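Local coordinates for LPXTG family cell surface protein Fms2 (Enterococcus faecium DO, PDB 5FCE), which probably mediates adhesion of the bacterium through its ligand-binding region, the part described here, as a surface protein of the LPXTG cell-wall-linked family, at residues V8-R12 with L106-T112; V54-V58 with I73-L79. Residues are numbered along the deposited sequence.

From the N terminus, the chain leaves strand 6-7 and enters contact 1 at 8-12, whose partner 106-112 follows 94 residues later and runs into the last strand, 112-114. Contact 1 thus closes a loop spanning nearly the whole domain. Contact 2 is nested inside it: 54-58, the first part of outermost strand 54-60 of the four-stranded antiparallel sheet, meets 73-79, the end of strand 71-76 in the mixed sheet and the residues after it. The centres are about 15 Å apart and the nearest atoms about 6 Å. Contact 1 brings the terminal parts together; contact 2 joins two sheets. Helix 81-85 touches both: Pro108 and Trp111 of contact 1, Ile55 and Leu79 of contact 2.

Contact 1. Residues V8-R12 with L106-T112; sequences VKTDR and LKPSSWT
The loop between strands 6-7 and 14-16 meets the loop between strands 99-103 and 112-114, matched at two CA pairs: Thr10 with Leu106 at 5.7 Å and Asp11 with Trp111 at 4.7 Å. After extended Val8 comes the 3-10 segment 10-12, Arg12 N hydrogen-bonded to Lys9 O at 3.0 Å. Thr10 fills the centre: its CB lies 3.2 Å from Leu106 O, and in the p rotamer its OG1 donates to Ser110 OG at 2.8 Å. Ser110, also p, donates from OG to Lys107 O at 2.6 Å. Lys107 (phi/psi 54/68) leads into 3-10 segment 108-110, with Ser110 N to Lys107 O at 2.8 Å and Trp111 N to Pro108 O at 3.1 Å; Trp111 NE1 is hydrogen-bonded to Leu106 O at 2.8 Å. Asp11 places its CA 3.2 Å from Ser110 O in a CA-H...O contact, and its O accepts from Thr112 OG1 at 2.9 Å. Both crossing bonds start from threonine hydroxyls, so the loops dock without the backbone N-H...O ladder of a sheet.

Contact 2. Residues V54-V58 with I73-L79; sequences VIGEV and IMISAEL
Strand 54-60 carries a classic beta bulge, Ile55 and Gly56 both facing Leu41 of strand 36-42, and turns a corner at Ile55, where its other side meets the end of strand 71-76. The axes of 56-58 and 73-76 approach to 5.3 Å at 129°, splayed from antiparallel; Gly56 lies opposite Ala77 (CA atoms 5.3 Å apart). Ile55 (phi/psi -89/-33) breaks the extended run; its CA-to-CB bond points away from 73-79, its side chain touching Ile22 and Ile84, CG1 4.2 Å from Leu79 CD1. The hollow at Gly56 receives Ile75 CG2, 3.4 Å from Gly56 C; an ideal CB would clash with it and Ser76 O. Val58 CG1 rests over the notch between Ile73 CG2 (3.8 Å) and Ile75 CG1 (3.9 Å). Waters occupy the gap: water 2 links Ser76 N and Glu57 O (both 2.8 Å); water 1 accepts from Glu57 N (2.9 Å) and lies 2.9 Å from Ser76 O, 2.7 Å from Glu78 OE2. One direct hydrogen bond, Glu78 N to Ile55 O, spans 2.7 Å at 161°.

Contact 1. Residues V8-R12 with L106-T112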
# COMPACT_ATOMS: atom_id res chain seq x y z
N VAL A 8 -7.35 -4.50 -3.85
CA VAL A 8 -6.92 -5.07 -2.58
C VAL A 8 -8.12 -5.61 -1.85
O VAL A 8 -9.13 -4.92 -1.74
CB VAL A 8 -6.25 -4.01 -1.67
CG1 VAL A 8 -5.88 -4.61 -0.31
CG2 VAL A 8 -5.03 -3.45 -2.33
N LYS A 9 -8.02 -6.85 -1.36
CA LYS A 9 -9.00 -7.36 -0.42
C LYS A 9 -8.61 -6.86 0.96
O LYS A 9 -7.69 -7.39 1.59
CB LYS A 9 -9.03 -8.89 -0.42
CG LYS A 9 -9.74 -9.50 -1.62
CD LYS A 9 -9.82 -11.02 -1.46
CE LYS A 9 -10.35 -11.69 -2.72
NZ LYS A 9 -9.97 -13.13 -2.79
N THR A 10 -9.29 -5.82 1.43
CA THR A 10 -8.83 -5.07 2.61
C THR A 10 -8.73 -5.90 3.89
O THR A 10 -7.89 -5.61 4.74
CB THR A 10 -9.68 -3.81 2.85
OG1 THR A 10 -11.03 -4.17 3.15
CG2 THR A 10 -9.67 -2.91 1.61
N ASP A 11 -9.58 -6.93 4.05
CA ASP A 11 -9.50 -7.73 5.28
C ASP A 11 -8.29 -8.65 5.35
O ASP A 11 -7.97 -9.21 6.41
CB ASP A 11 -10.81 -8.48 5.63
CG ASP A 11 -11.44 -9.21 4.45
OD1 ASP A 11 -10.83 -9.30 3.36
OD2 ASP A 11 -12.57 -9.71 4.63
N ARG A 12 -7.60 -8.79 4.21
CA ARG A 12 -6.35 -9.54 4.15
C ARG A 12 -5.12 -8.68 4.43
O ARG A 12 -4.02 -9.20 4.55
CB ARG A 12 -6.21 -10.24 2.81
CG ARG A 12 -7.15 -11.43 2.65
CD ARG A 12 -7.26 -11.82 1.19
NE ARG A 12 -7.36 -13.27 1.00
CZ ARG A 12 -7.37 -13.87 -0.18
NH1 ARG A 12 -7.28 -13.15 -1.29
NH2 ARG A 12 -7.47 -15.19 -0.26
N LEU A 106 -8.60 1.85 1.77
CA LEU A 106 -8.12 0.55 2.22
C LEU A 106 -8.80 0.08 3.51
O LEU A 106 -8.58 -1.05 3.93
CB LEU A 106 -6.59 0.54 2.37
CG LEU A 106 -5.85 0.12 1.11
CD1 LEU A 106 -6.35 0.82 -0.12
CD2 LEU A 106 -4.36 0.34 1.27
N LYS A 107 -9.63 0.93 4.10
CA LYS A 107 -10.55 0.54 5.19
C LYS A 107 -9.88 -0.17 6.37
O LYS A 107 -10.11 -1.36 6.61
CB LYS A 107 -11.68 -0.33 4.63
CG LYS A 107 -12.44 0.31 3.47
CD LYS A 107 -13.65 -0.53 3.11
CE LYS A 107 -13.89 -0.55 1.62
NZ LYS A 107 -15.08 -1.40 1.32
N PRO A 108 -9.05 0.58 7.13
CA PRO A 108 -8.26 -0.02 8.21
C PRO A 108 -9.11 -0.71 9.30
O PRO A 108 -8.60 -1.61 9.97
CB PRO A 108 -7.47 1.17 8.78
CG PRO A 108 -8.21 2.39 8.34
CD PRO A 108 -8.84 2.03 7.01
N SER A 109 -10.37 -0.33 9.44
CA SER A 109 -11.30 -1.03 10.33
C SER A 109 -11.42 -2.52 9.98
O SER A 109 -11.73 -3.34 10.84
CB SER A 109 -12.68 -0.38 10.29
OG SER A 109 -13.36 -0.73 9.09
N SER A 110 -11.19 -2.86 8.71
CA SER A 110 -11.34 -4.24 8.24
C SER A 110 -10.05 -5.06 8.34
O SER A 110 -10.06 -6.28 8.12
CB SER A 110 -11.86 -4.28 6.81
OG SER A 110 -10.88 -3.78 5.90
N TRP A 111 -8.94 -4.40 8.67
CA TRP A 111 -7.63 -5.07 8.68
C TRP A 111 -7.49 -6.11 9.79
O TRP A 111 -8.04 -5.96 10.87
CB TRP A 111 -6.51 -4.04 8.85
CG TRP A 111 -6.38 -3.06 7.74
CD1 TRP A 111 -7.12 -2.99 6.60
CD2 TRP A 111 -5.43 -2.00 7.67
NE1 TRP A 111 -6.69 -1.93 5.83
CE2 TRP A 111 -5.65 -1.31 6.47
CE3 TRP A 111 -4.42 -1.54 8.53
CZ2 TRP A 111 -4.90 -0.20 6.09
CZ3 TRP A 111 -3.67 -0.45 8.15
CH2 TRP A 111 -3.91 0.21 6.95
N THR A 112 -6.74 -7.16 9.49
CA THR A 112 -6.29 -8.11 10.51
C THR A 112 -5.21 -7.40 11.31
O THR A 112 -4.31 -6.79 10.73
CB THR A 112 -5.73 -9.39 9.86
OG1 THR A 112 -6.70 -9.92 8.94
CG2 THR A 112 -5.43 -10.45 10.91

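Contact 2. Residues V54-V58 with I73-L79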
# COMPACT_ATOMS: atom_id res chain seq x y z
N VAL A 54 1.91 10.60 5.51
CA VAL A 54 2.46 9.26 5.30
C VAL A 54 2.24 8.33 6.50
O VAL A 54 2.65 8.64 7.62
CB VAL A 54 3.97 9.35 4.96
CG1 VAL A 54 4.58 7.96 4.76
CG2 VAL A 54 4.14 10.18 3.69
N ILE A 55 1.61 7.20 6.25
CA ILE A 55 1.43 6.17 7.26
C ILE A 55 2.65 5.26 7.16
O ILE A 55 3.14 4.71 8.16
CB ILE A 55 0.13 5.40 6.99
CG1 ILE A 55 -1.07 6.34 7.15
CG2 ILE A 55 -0.02 4.17 7.91
CD1 ILE A 55 -2.36 5.79 6.49
N GLY A 56 3.16 5.11 5.94
CA GLY A 56 4.40 4.38 5.74
C GLY A 56 4.72 4.25 4.27
O GLY A 56 3.87 4.52 3.41
N GLU A 57 5.95 3.83 3.97
CA GLU A 57 6.40 3.72 2.59
C GLU A 57 7.52 2.70 2.43
O GLU A 57 8.21 2.38 3.39
CB GLU A 57 6.85 5.09 2.05
CG GLU A 57 8.05 5.66 2.79
CD GLU A 57 8.40 7.07 2.36
OE1 GLU A 57 8.17 7.42 1.18
OE2 GLU A 57 8.93 7.82 3.21
N VAL A 58 7.72 2.23 1.21
CA VAL A 58 8.78 1.27 0.94
C VAL A 58 9.29 1.50 -0.48
O VAL A 58 8.53 1.92 -1.36
CB VAL A 58 8.31 -0.19 1.15
CG1 VAL A 58 7.25 -0.58 0.13
CG2 VAL A 58 9.48 -1.16 1.10
N ILE A 73 3.19 -6.37 -0.54
CA ILE A 73 3.98 -5.20 -0.16
C ILE A 73 4.07 -5.14 1.36
O ILE A 73 3.07 -5.35 2.07
CB ILE A 73 3.36 -3.91 -0.70
CG1 ILE A 73 3.30 -3.96 -2.23
CG2 ILE A 73 4.16 -2.69 -0.25
CD1 ILE A 73 2.45 -2.88 -2.88
N MSE A 74 5.27 -4.88 1.87
CA MSE A 74 5.47 -4.76 3.30
C MSE A 74 5.94 -3.36 3.61
O MSE A 74 6.93 -2.89 3.03
CB MSE A 74 6.50 -5.78 3.77
CG MSE A 74 6.14 -7.21 3.41
SE MSE A 74 7.45 -8.43 4.22
CE MSE A 74 8.42 -7.13 5.34
N ILE A 75 5.23 -2.70 4.52
CA ILE A 75 5.51 -1.31 4.87
C ILE A 75 5.71 -1.10 6.38
O ILE A 75 4.90 -1.55 7.20
CB ILE A 75 4.38 -0.39 4.34
CG1 ILE A 75 4.50 -0.23 2.82
CG2 ILE A 75 4.45 0.97 4.98
CD1 ILE A 75 3.33 0.51 2.16
N SER A 76 6.79 -0.42 6.76
CA SER A 76 7.00 -0.11 8.17
C SER A 76 5.97 0.93 8.62
O SER A 76 5.83 1.97 7.99
CB SER A 76 8.43 0.41 8.37
OG SER A 76 8.69 0.73 9.71
N ALA A 77 5.24 0.66 9.71
CA ALA A 77 4.17 1.57 10.17
C ALA A 77 4.70 2.77 10.96
O ALA A 77 5.33 2.60 12.00
CB ALA A 77 3.16 0.79 11.03
N GLU A 78 4.38 3.98 10.50
CA GLU A 78 4.83 5.19 11.18
C GLU A 78 3.73 5.83 12.03
O GLU A 78 3.95 6.85 12.70
CB GLU A 78 5.39 6.19 10.15
CG GLU A 78 6.42 5.55 9.21
CD GLU A 78 6.96 6.50 8.14
OE1 GLU A 78 6.55 7.69 8.11
OE2 GLU A 78 7.81 6.05 7.33
N LEU A 79 2.54 5.23 11.99
CA LEU A 79 1.40 5.61 12.82
C LEU A 79 0.84 4.33 13.43
O LEU A 79 0.83 3.27 12.78
CB LEU A 79 0.28 6.29 12.01
CG LEU A 79 0.39 7.77 11.62
CD1 LEU A 79 -0.88 8.21 10.87
CD2 LEU A 79 0.60 8.63 12.84
O HOH W 1 7.57 3.55 6.35
O HOH W 2 8.95 0.35 5.16
O HOH W 3 9.61 6.92 5.53